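PDB 5KYO: Cyp101j2 from Sphingobium yanoikuyae, which probably hydroxylates the monoterpenoid 1,8-cineole, acting as a haem-dependent cytochrome P450 monooxygenase. Local coordinates for residues R43-D48 with H83-R88; C170-E175 with R394-R399; P228-R233 with E259-C264. One frame throughout, in Å; residues are numbered along the deposited sequence.

How the contacts relate
The three contacts are spread round the haem rather than clustered beside it. Contact 1 lies across the chain's centre from both others: its centre is 37 Å from that of contact 2 and 39 Å from that of contact 3, and the latter two are 33 Å apart. None touches another, the nearest atoms being about 20 to 25 Å away. Contact 1 closes before the others open, whereas contact 3 is nested in the long loop closed by contact 2. Side chains from each nevertheless come within about 12 to 14 Å of the haem: Val-85, Phe-172 and Ala-260. They illustrate packing by loop on strand, aromatic edge on face, and helix on helix.

Contact 1 of 3, residues R43-D48 with H83-R88; sequences RVFDFD and HWVALR
Phe-45 turns the rim of its ring to Val-85. The methyl CG2 of Val-85 lies close to the ring plane and meets CZ at 3.6 Å, so the valine sits at the edge of the phenyl group and not over a face. With CG lodged between the backbone N and the carbonyl carbon (chi1 83°), the Phe-45 ring leaves its loop toward strand 83-86. The neighbouring ring atom CE1 is approached obliquely by Leu-87 CD1, at 4.1 Å, the leucine coming from the opposite direction. Phe-47 reaches the same valine methyl more loosely and obliquely, its CD2 being 4.1 Å from Val-85 CG2; its own CB lies over one face of the Phe-45 ring, toward the rim. One methyl is thus shared by two rings.

A polar link flanks this apolar patch. A water donates to Phe-47 O at 2.8 Å and is also hydrogen-bonded to His-83 NE2 at 2.9 Å. The imidazole is held at its other nitrogen: ND1 donates to Trp-84 O at 3.3 Å, nearly straight at 165° but from above the carbonyl plane. Thr-77 OG1 is a second partner of Phe-47 O.

Phe-45 and Leu-87 both touch Met-75. The loop before helix 59-69 runs beside the outermost strand 74-77, bonded through the backbones of Arg-43 and Phe-45 to Trp-76, and its two rings reach Val-85 on the next strand.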
loop_
_atom_site.group_PDB
_atom_site.type_symbol
_atom_site.label_atom_id
_atom_site.label_comp_id
_atom_site.label_asym_id
_atom_site.label_seq_id
_atom_site.Cartn_x
_atom_site.Cartn_y
_atom_site.Cartn_z
ATOM N N ARG A 43 7.786 28.221 4.867
ATOM C CA ARG A 43 7.194 26.892 4.697
ATOM C C ARG A 43 8.225 25.803 4.408
ATOM O O ARG A 43 7.868 24.682 4.050
ATOM C CB ARG A 43 6.148 26.924 3.583
ATOM C CG ARG A 43 5.081 27.983 3.818
ATOM C CD ARG A 43 3.708 27.487 3.431
ATOM N NE ARG A 43 2.695 28.533 3.539
ATOM C CZ ARG A 43 1.399 28.331 3.347
ATOM N NH1 ARG A 43 0.960 27.118 3.044
ATOM N NH2 ARG A 43 0.538 29.333 3.463
ATOM N N VAL A 44 9.501 26.130 4.583
ATOM C CA VAL A 44 10.595 25.179 4.369
ATOM C C VAL A 44 10.815 24.237 5.570
ATOM O O VAL A 44 10.823 24.696 6.720
ATOM C CB VAL A 44 11.898 25.941 4.062
ATOM C CG1 VAL A 44 13.069 24.985 3.946
ATOM C CG2 VAL A 44 11.728 26.737 2.787
ATOM N N PHE A 45 10.984 22.936 5.298
ATOM C CA PHE A 45 11.205 21.933 6.345
ATOM C C PHE A 45 11.983 20.735 5.785
ATOM O O PHE A 45 12.034 20.538 4.573
ATOM C CB PHE A 45 9.851 21.554 6.993
ATOM C CG PHE A 45 9.049 20.513 6.250
ATOM C CD1 PHE A 45 8.536 19.396 6.909
ATOM C CD2 PHE A 45 8.832 20.638 4.889
ATOM C CE1 PHE A 45 7.790 18.468 6.238
ATOM C CE2 PHE A 45 8.095 19.709 4.222
ATOM C CZ PHE A 45 7.574 18.618 4.886
ATOM N N ASP A 46 12.644 19.996 6.674
ATOM C CA ASP A 46 13.657 19.007 6.294
ATOM C C ASP A 46 13.073 17.606 6.224
ATOM O O ASP A 46 13.230 16.798 7.145
ATOM C CB ASP A 46 14.836 19.074 7.281
ATOM C CG ASP A 46 15.986 18.134 6.913
ATOM O OD1 ASP A 46 15.959 17.536 5.815
ATOM O OD2 ASP A 46 16.937 18.009 7.720
ATOM N N PHE A 47 12.418 17.311 5.105
ATOM C CA PHE A 47 11.628 16.090 5.000
ATOM C C PHE A 47 12.120 15.201 3.863
ATOM O O PHE A 47 12.183 15.631 2.708
ATOM C CB PHE A 47 10.172 16.456 4.807
ATOM C CG PHE A 47 9.243 15.270 4.830
ATOM C CD1 PHE A 47 8.846 14.685 6.037
ATOM C CD2 PHE A 47 8.784 14.727 3.641
ATOM C CE1 PHE A 47 8.020 13.589 6.047
ATOM C CE2 PHE A 47 7.948 13.629 3.630
ATOM C CZ PHE A 47 7.563 13.055 4.830
ATOM N N ASP A 48 12.515 13.975 4.195
ATOM C CA ASP A 48 12.887 12.975 3.182
ATOM C C ASP A 48 11.961 11.760 3.374
ATOM O O ASP A 48 12.007 11.094 4.407
ATOM C CB ASP A 48 14.373 12.568 3.298
ATOM C CG ASP A 48 14.899 11.863 2.052
ATOM O OD1 ASP A 48 14.074 11.458 1.215
ATOM O OD2 ASP A 48 16.137 11.714 1.902
ATOM N N HIS A 83 9.371 19.490 -3.172
ATOM C CA HIS A 83 7.933 19.259 -3.275
ATOM C C HIS A 83 7.160 19.663 -2.032
ATOM O O HIS A 83 7.701 19.691 -0.929
ATOM C CB HIS A 83 7.653 17.782 -3.610
ATOM C CG HIS A 83 8.071 16.818 -2.542
ATOM N ND1 HIS A 83 7.228 16.427 -1.525
ATOM C CD2 HIS A 83 9.237 16.155 -2.339
ATOM C CE1 HIS A 83 7.851 15.564 -0.741
ATOM N NE2 HIS A 83 9.073 15.383 -1.213
ATOM N N TRP A 84 5.889 19.994 -2.230
ATOM C CA TRP A 84 5.013 20.346 -1.124
ATOM C C TRP A 84 4.496 19.095 -0.421
ATOM O O TRP A 84 4.385 18.025 -1.032
ATOM C CB TRP A 84 3.825 21.185 -1.600
ATOM C CG TRP A 84 4.177 22.384 -2.414
ATOM C CD1 TRP A 84 4.262 22.456 -3.780
ATOM C CD2 TRP A 84 4.457 23.700 -1.924
ATOM N NE1 TRP A 84 4.588 23.733 -4.165
ATOM C CE2 TRP A 84 4.711 24.518 -3.045
ATOM C CE3 TRP A 84 4.517 24.269 -0.644
ATOM C CZ2 TRP A 84 5.033 25.875 -2.925
ATOM C CZ3 TRP A 84 4.836 25.618 -0.526
ATOM C CH2 TRP A 84 5.088 26.404 -1.660
ATOM N N VAL A 85 4.173 19.239 0.862
ATOM C CA VAL A 85 3.624 18.134 1.642
ATOM C C VAL A 85 2.393 18.584 2.431
ATOM O O VAL A 85 2.461 19.527 3.231
ATOM C CB VAL A 85 4.663 17.539 2.626
ATOM C CG1 VAL A 85 4.095 16.280 3.298
ATOM C CG2 VAL A 85 5.978 17.217 1.930
ATOM N N ALA A 86 1.267 17.918 2.196
ATOM C CA ALA A 86 0.058 18.178 2.970
ATOM C C ALA A 86 0.172 17.487 4.327
ATOM O O ALA A 86 0.343 16.255 4.402
ATOM C CB ALA A 86 -1.170 17.709 2.237
ATOM N N LEU A 87 0.090 18.288 5.390
ATOM C CA LEU A 87 0.345 17.802 6.745
ATOM C C LEU A 87 -0.872 17.832 7.671
ATOM O O LEU A 87 -0.743 17.646 8.890
ATOM C CB LEU A 87 1.483 18.609 7.368
ATOM C CG LEU A 87 2.839 18.328 6.708
ATOM C CD1 LEU A 87 3.925 19.178 7.304
ATOM C CD2 LEU A 87 3.202 16.854 6.838
ATOM N N ARG A 88 -2.046 18.076 7.107
ATOM C CA ARG A 88 -3.295 17.969 7.864
ATOM C C ARG A 88 -4.269 17.041 7.145
ATOM O O ARG A 88 -4.155 16.828 5.931
ATOM C CB ARG A 88 -3.936 19.343 8.077
ATOM C CG ARG A 88 -3.089 20.325 8.869
ATOM C CD ARG A 88 -2.963 19.930 10.334
ATOM N NE ARG A 88 -2.184 20.913 11.085
ATOM C CZ ARG A 88 -0.856 20.922 11.159
ATOM N NH1 ARG A 88 -0.142 19.994 10.534
ATOM N NH2 ARG A 88 -0.238 21.857 11.866
HETATM O O HOH W 1 10.800 14.125 0.812
#

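Contact 2 of 3, residues C170-E175 with R394-R399; sequences CNFTHE and REWFAR
Phe-172 and Trp-396 both carry CG opposite the backbone N (chi1 179° and -172°), and these torsions send the two rings toward each other from their separate helices. Their CA atoms stay 11.6 Å apart, and the side chains bridge the distance. The result is an offset edge-to-face pair: the CD1-CE1 edge of Phe-172 is turned toward the face of the six-membered indole ring, with planes at 65° and centroids 5.5 Å apart. The closest approach, 3.7 Å, joins Phe-172 CE1 to Trp-396 CZ3. Cys-170 comes to the indole differently, its SG lying near the ring plane beyond the edge, 4.2 Å from CH2.

Next to this pair, Asn-171 caps the helix that starts at Phe-172. Its OD1 takes the N-H of His-174 at 3.0 Å, in the carbonyl plane, while its backbone N donates to Glu-175 OE2.

Phe-176, Phe-283 and Phe-403 also meet the Trp-396 rings, and Phe-283 stacks on Phe-172, making an aromatic cluster. In cytochrome P450 terms, it joins the short helix after strand 169-171 to helix 382-399, the L helix that follows the haem-binding loop.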
loop_
_atom_site.group_PDB
_atom_site.type_symbol
_atom_site.label_atom_id
_atom_site.label_comp_id
_atom_site.label_asym_id
_atom_site.label_seq_id
_atom_site.Cartn_x
_atom_site.Cartn_y
_atom_site.Cartn_z
ATOM N N CYS A 170 10.641 -17.179 14.169
ATOM C CA CYS A 170 10.788 -16.912 12.741
ATOM C C CYS A 170 11.044 -15.437 12.463
ATOM O O CYS A 170 10.601 -14.558 13.202
ATOM C CB CYS A 170 9.544 -17.369 11.976
ATOM S SG CYS A 170 8.053 -16.348 12.235
ATOM N N ASN A 171 11.745 -15.170 11.368
ATOM C CA ASN A 171 11.741 -13.832 10.806
ATOM C C ASN A 171 10.394 -13.645 10.112
ATOM O O ASN A 171 10.129 -14.265 9.074
ATOM C CB ASN A 171 12.911 -13.629 9.843
ATOM C CG ASN A 171 13.033 -12.188 9.382
ATOM O OD1 ASN A 171 12.282 -11.739 8.517
ATOM N ND2 ASN A 171 13.986 -11.456 9.957
ATOM N N PHE A 172 9.517 -12.837 10.706
ATOM C CA PHE A 172 8.128 -12.768 10.239
ATOM C C PHE A 172 8.030 -12.213 8.817
ATOM O O PHE A 172 7.301 -12.740 7.980
ATOM C CB PHE A 172 7.257 -11.917 11.185
ATOM C CG PHE A 172 5.816 -11.786 10.725
ATOM C CD1 PHE A 172 4.880 -12.771 11.028
ATOM C CD2 PHE A 172 5.403 -10.680 9.984
ATOM C CE1 PHE A 172 3.543 -12.665 10.590
ATOM C CE2 PHE A 172 4.082 -10.564 9.534
ATOM C CZ PHE A 172 3.146 -11.565 9.844
ATOM N N THR A 173 8.767 -11.148 8.535
ATOM C CA THR A 173 8.669 -10.539 7.212
ATOM C C THR A 173 9.181 -11.488 6.127
ATOM O O THR A 173 8.464 -11.747 5.166
ATOM C CB THR A 173 9.416 -9.188 7.135
ATOM O OG1 THR A 173 8.788 -8.271 8.027
ATOM C CG2 THR A 173 9.335 -8.609 5.725
ATOM N N HIS A 174 10.376 -12.048 6.280
ATOM C CA HIS A 174 10.900 -12.913 5.221
ATOM C C HIS A 174 10.230 -14.289 5.150
ATOM O O HIS A 174 9.951 -14.782 4.045
ATOM C CB HIS A 174 12.407 -13.098 5.370
ATOM C CG HIS A 174 13.160 -11.810 5.425
ATOM N ND1 HIS A 174 12.760 -10.691 4.728
ATOM C CD2 HIS A 174 14.268 -11.448 6.114
ATOM C CE1 HIS A 174 13.601 -9.701 4.971
ATOM N NE2 HIS A 174 14.525 -10.134 5.810
ATOM N N GLU A 175 9.963 -14.901 6.308
ATOM C CA GLU A 175 9.449 -16.278 6.328
ATOM C C GLU A 175 7.940 -16.399 6.186
ATOM O O GLU A 175 7.427 -17.498 5.936
ATOM C CB GLU A 175 9.897 -16.991 7.630
ATOM C CG GLU A 175 11.422 -17.164 7.746
ATOM C CD GLU A 175 11.860 -17.839 9.053
ATOM O OE1 GLU A 175 11.460 -18.993 9.297
ATOM O OE2 GLU A 175 12.602 -17.211 9.847
ATOM N N ARG A 394 -6.735 -15.338 11.723
ATOM C CA ARG A 394 -7.448 -16.514 12.223
ATOM C C ARG A 394 -6.543 -17.734 12.289
ATOM O O ARG A 394 -6.510 -18.431 13.300
ATOM C CB ARG A 394 -8.674 -16.826 11.361
ATOM C CG ARG A 394 -9.801 -15.820 11.520
ATOM C CD ARG A 394 -11.064 -16.245 10.785
ATOM N NE ARG A 394 -12.044 -15.164 10.703
ATOM C CZ ARG A 394 -13.301 -15.324 10.301
ATOM N NH1 ARG A 394 -13.739 -16.524 9.952
ATOM N NH2 ARG A 394 -14.124 -14.282 10.259
ATOM N N GLU A 395 -5.823 -18.019 11.209
ATOM C CA GLU A 395 -4.922 -19.175 11.225
ATOM C C GLU A 395 -3.705 -19.004 12.135
ATOM O O GLU A 395 -3.217 -19.988 12.677
ATOM C CB GLU A 395 -4.447 -19.512 9.813
ATOM C CG GLU A 395 -5.589 -19.828 8.868
ATOM C CD GLU A 395 -6.422 -21.031 9.311
ATOM O OE1 GLU A 395 -5.908 -21.887 10.060
ATOM O OE2 GLU A 395 -7.591 -21.124 8.898
ATOM N N TRP A 396 -3.185 -17.784 12.276
ATOM C CA TRP A 396 -2.053 -17.586 13.154
ATOM C C TRP A 396 -2.519 -17.872 14.585
ATOM O O TRP A 396 -1.909 -18.673 15.299
ATOM C CB TRP A 396 -1.454 -16.160 13.038
ATOM C CG TRP A 396 -0.156 -16.036 13.814
ATOM C CD1 TRP A 396 -0.020 -15.920 15.169
ATOM C CD2 TRP A 396 1.174 -16.043 13.281
ATOM N NE1 TRP A 396 1.303 -15.860 15.509
ATOM C CE2 TRP A 396 2.061 -15.945 14.370
ATOM C CE3 TRP A 396 1.701 -16.144 11.990
ATOM C CZ2 TRP A 396 3.442 -15.915 14.209
ATOM C CZ3 TRP A 396 3.081 -16.116 11.836
ATOM C CH2 TRP A 396 3.931 -15.999 12.937
ATOM N N PHE A 397 -3.621 -17.249 14.999
ATOM C CA PHE A 397 -4.036 -17.374 16.398
ATOM C C PHE A 397 -4.531 -18.785 16.744
ATOM O O PHE A 397 -4.485 -19.184 17.901
ATOM C CB PHE A 397 -5.100 -16.332 16.745
ATOM C CG PHE A 397 -4.507 -15.012 17.161
ATOM C CD1 PHE A 397 -3.961 -14.857 18.425
ATOM C CD2 PHE A 397 -4.429 -13.964 16.263
ATOM C CE1 PHE A 397 -3.398 -13.649 18.804
ATOM C CE2 PHE A 397 -3.855 -12.758 16.625
ATOM C CZ PHE A 397 -3.338 -12.594 17.884
ATOM N N ALA A 398 -4.964 -19.553 15.749
ATOM C CA ALA A 398 -5.333 -20.942 16.017
ATOM C C ALA A 398 -4.114 -21.779 16.413
ATOM O O ALA A 398 -4.247 -22.733 17.197
ATOM C CB ALA A 398 -6.019 -21.574 14.813
ATOM N N ARG A 399 -2.952 -21.424 15.866
ATOM C CA ARG A 399 -1.743 -22.241 15.938
ATOM C C ARG A 399 -0.633 -21.714 16.856
ATOM O O ARG A 399 0.071 -22.503 17.477
ATOM C CB ARG A 399 -1.155 -22.432 14.523
ATOM C CG ARG A 399 -2.110 -23.176 13.577
ATOM C CD ARG A 399 -1.677 -23.222 12.105
ATOM N NE ARG A 399 -2.483 -24.248 11.417
ATOM C CZ ARG A 399 -3.724 -24.029 11.017
ATOM N NH1 ARG A 399 -4.250 -22.828 11.217
ATOM N NH2 ARG A 399 -4.449 -24.990 10.433
#

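Contact 3 of 3, residues P228-R233 with E259-C264; sequences PVIEAR and EAENIC
Helices 215-235 and 257-270 face each other here through Ile-230 and Ala-260, whose CA atoms, at 7.9 Å, are the nearest across the two segments. Ile-230 does the reaching. Its CG1 stands beside the backbone N, opposite the carbonyl carbon (chi1 -65°), and the chain runs on extended, so that the terminal CD1 alone spans the gap. That methyl meets Glu-261 CG at 3.6 Å and Ala-260 CB at 4.0 Å, resting against two successive residues of the other helix. At Ala-260, which ends at CB, the isoleucine tip lies close to the opposing backbone, while the aliphatic part of the glutamate offers it a second apolar surface. Cys-264, one turn on from Ala-260, also points toward the first helix but stays farther off.

In the cytochrome P450 fold these are the G helix and the beginning of the long helix named I, whose later part passes over the haem. Glu-261 touches Ile-230 through its CG, while its carboxylate is engaged by basic residues from the preceding turns of helix 215-235: OE2 forms a salt bridge with Arg-227 and OE1 another with Arg-223, which also bonds to Asn-262. Two arginines would be expected to stabilise the ionised glutamate in this buried place. On the first helix, Val-229 CG1 lies over the centre of the Arg-233 guanidinium, 3.7 Å above its plane, and Ile-242 of helix 241-246 packs against Ile-230.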
loop_
_atom_site.group_PDB
_atom_site.type_symbol
_atom_site.label_atom_id
_atom_site.label_comp_id
_atom_site.label_asym_id
_atom_site.label_seq_id
_atom_site.Cartn_x
_atom_site.Cartn_y
_atom_site.Cartn_z
ATOM N N PRO A 228 2.179 -13.772 -23.926
ATOM C CA PRO A 228 1.691 -15.056 -24.437
ATOM C C PRO A 228 0.499 -15.582 -23.656
ATOM O O PRO A 228 -0.340 -16.268 -24.233
ATOM C CB PRO A 228 2.891 -15.996 -24.270
ATOM C CG PRO A 228 4.071 -15.096 -24.199
ATOM C CD PRO A 228 3.590 -13.858 -23.513
ATOM N N VAL A 229 0.442 -15.296 -22.358
ATOM C CA VAL A 229 -0.664 -15.759 -21.541
ATOM C C VAL A 229 -1.941 -15.048 -21.950
ATOM O O VAL A 229 -2.998 -15.667 -22.050
ATOM C CB VAL A 229 -0.401 -15.532 -20.038
ATOM C CG1 VAL A 229 -1.591 -16.004 -19.216
ATOM C CG2 VAL A 229 0.912 -16.241 -19.600
ATOM N N ILE A 230 -1.843 -13.754 -22.204
ATOM C CA ILE A 230 -2.995 -12.963 -22.610
ATOM C C ILE A 230 -3.472 -13.429 -23.990
ATOM O O ILE A 230 -4.661 -13.581 -24.211
ATOM C CB ILE A 230 -2.676 -11.463 -22.656
ATOM C CG1 ILE A 230 -2.360 -10.917 -21.253
ATOM C CG2 ILE A 230 -3.833 -10.677 -23.267
ATOM C CD1 ILE A 230 -1.613 -9.621 -21.281
ATOM N N GLU A 231 -2.529 -13.661 -24.898
ATOM C CA GLU A 231 -2.858 -14.136 -26.236
ATOM C C GLU A 231 -3.467 -15.553 -26.208
ATOM O O GLU A 231 -4.423 -15.846 -26.935
ATOM C CB GLU A 231 -1.607 -14.085 -27.130
ATOM C CG GLU A 231 -1.263 -12.688 -27.600
ATOM C CD GLU A 231 -2.427 -12.018 -28.314
ATOM O OE1 GLU A 231 -3.077 -12.688 -29.148
ATOM O OE2 GLU A 231 -2.692 -10.829 -28.040
ATOM N N ALA A 232 -2.932 -16.417 -25.351
ATOM C CA ALA A 232 -3.526 -17.737 -25.126
ATOM C C ALA A 232 -4.976 -17.644 -24.629
ATOM O O ALA A 232 -5.805 -18.468 -24.996
ATOM C CB ALA A 232 -2.688 -18.537 -24.146
ATOM N N ARG A 233 -5.297 -16.633 -23.831
ATOM C CA ARG A 233 -6.641 -16.533 -23.253
ATOM C C ARG A 233 -7.623 -15.838 -24.179
ATOM O O ARG A 233 -8.848 -15.916 -23.993
ATOM C CB ARG A 233 -6.588 -15.807 -21.895
ATOM C CG ARG A 233 -5.578 -16.402 -20.906
ATOM C CD ARG A 233 -6.188 -17.048 -19.677
ATOM N NE ARG A 233 -5.264 -18.012 -19.077
ATOM C CZ ARG A 233 -4.627 -17.855 -17.918
ATOM N NH1 ARG A 233 -4.781 -16.741 -17.193
ATOM N NH2 ARG A 233 -3.812 -18.812 -17.486
ATOM N N GLU A 259 -2.553 -2.506 -22.450
ATOM C CA GLU A 259 -3.373 -2.114 -21.307
ATOM C C GLU A 259 -3.545 -3.245 -20.288
ATOM O O GLU A 259 -3.474 -3.016 -19.078
ATOM C CB GLU A 259 -4.740 -1.622 -21.789
ATOM C CG GLU A 259 -4.711 -0.206 -22.348
ATOM C CD GLU A 259 -5.941 0.146 -23.162
ATOM O OE1 GLU A 259 -6.674 -0.780 -23.598
ATOM O OE2 GLU A 259 -6.162 1.358 -23.386
ATOM N N ALA A 260 -3.787 -4.458 -20.770
ATOM C CA ALA A 260 -3.939 -5.602 -19.888
ATOM C C ALA A 260 -2.619 -5.934 -19.188
ATOM O O ALA A 260 -2.613 -6.298 -18.016
ATOM C CB ALA A 260 -4.458 -6.813 -20.667
ATOM N N GLU A 261 -1.504 -5.799 -19.911
ATOM C CA GLU A 261 -0.189 -6.036 -19.321
ATOM C C GLU A 261 0.079 -5.012 -18.216
ATOM O O GLU A 261 0.542 -5.368 -17.127
ATOM C CB GLU A 261 0.912 -5.961 -20.391
ATOM C CG GLU A 261 0.952 -7.133 -21.327
ATOM C CD GLU A 261 1.514 -6.775 -22.696
ATOM O OE1 GLU A 261 2.021 -5.645 -22.884
ATOM O OE2 GLU A 261 1.441 -7.643 -23.580
ATOM N N ASN A 262 -0.214 -3.741 -18.512
ATOM C CA ASN A 262 -0.017 -2.658 -17.559
ATOM C C ASN A 262 -0.810 -2.931 -16.290
ATOM O O ASN A 262 -0.293 -2.787 -15.182
ATOM C CB ASN A 262 -0.422 -1.309 -18.178
ATOM C CG ASN A 262 0.629 -0.773 -19.137
ATOM O OD1 ASN A 262 1.619 -1.446 -19.421
ATOM N ND2 ASN A 262 0.425 0.446 -19.627
ATOM N N ILE A 263 -2.054 -3.360 -16.459
ATOM C CA ILE A 263 -2.933 -3.610 -15.319
ATOM C C ILE A 263 -2.443 -4.791 -14.475
ATOM O O ILE A 263 -2.416 -4.695 -13.229
ATOM C CB ILE A 263 -4.376 -3.858 -15.765
ATOM C CG1 ILE A 263 -4.973 -2.586 -16.372
ATOM C CG2 ILE A 263 -5.224 -4.316 -14.594
ATOM C CD1 ILE A 263 -6.372 -2.770 -16.896
ATOM N N CYS A 264 -2.072 -5.899 -15.123
ATOM C CA CYS A 264 -1.469 -7.037 -14.421
ATOM C C CYS A 264 -0.288 -6.639 -13.527
ATOM O O CYS A 264 -0.221 -7.059 -12.360
ATOM C CB CYS A 264 -1.004 -8.103 -15.404
ATOM S SG CYS A 264 -2.359 -9.073 -16.114
#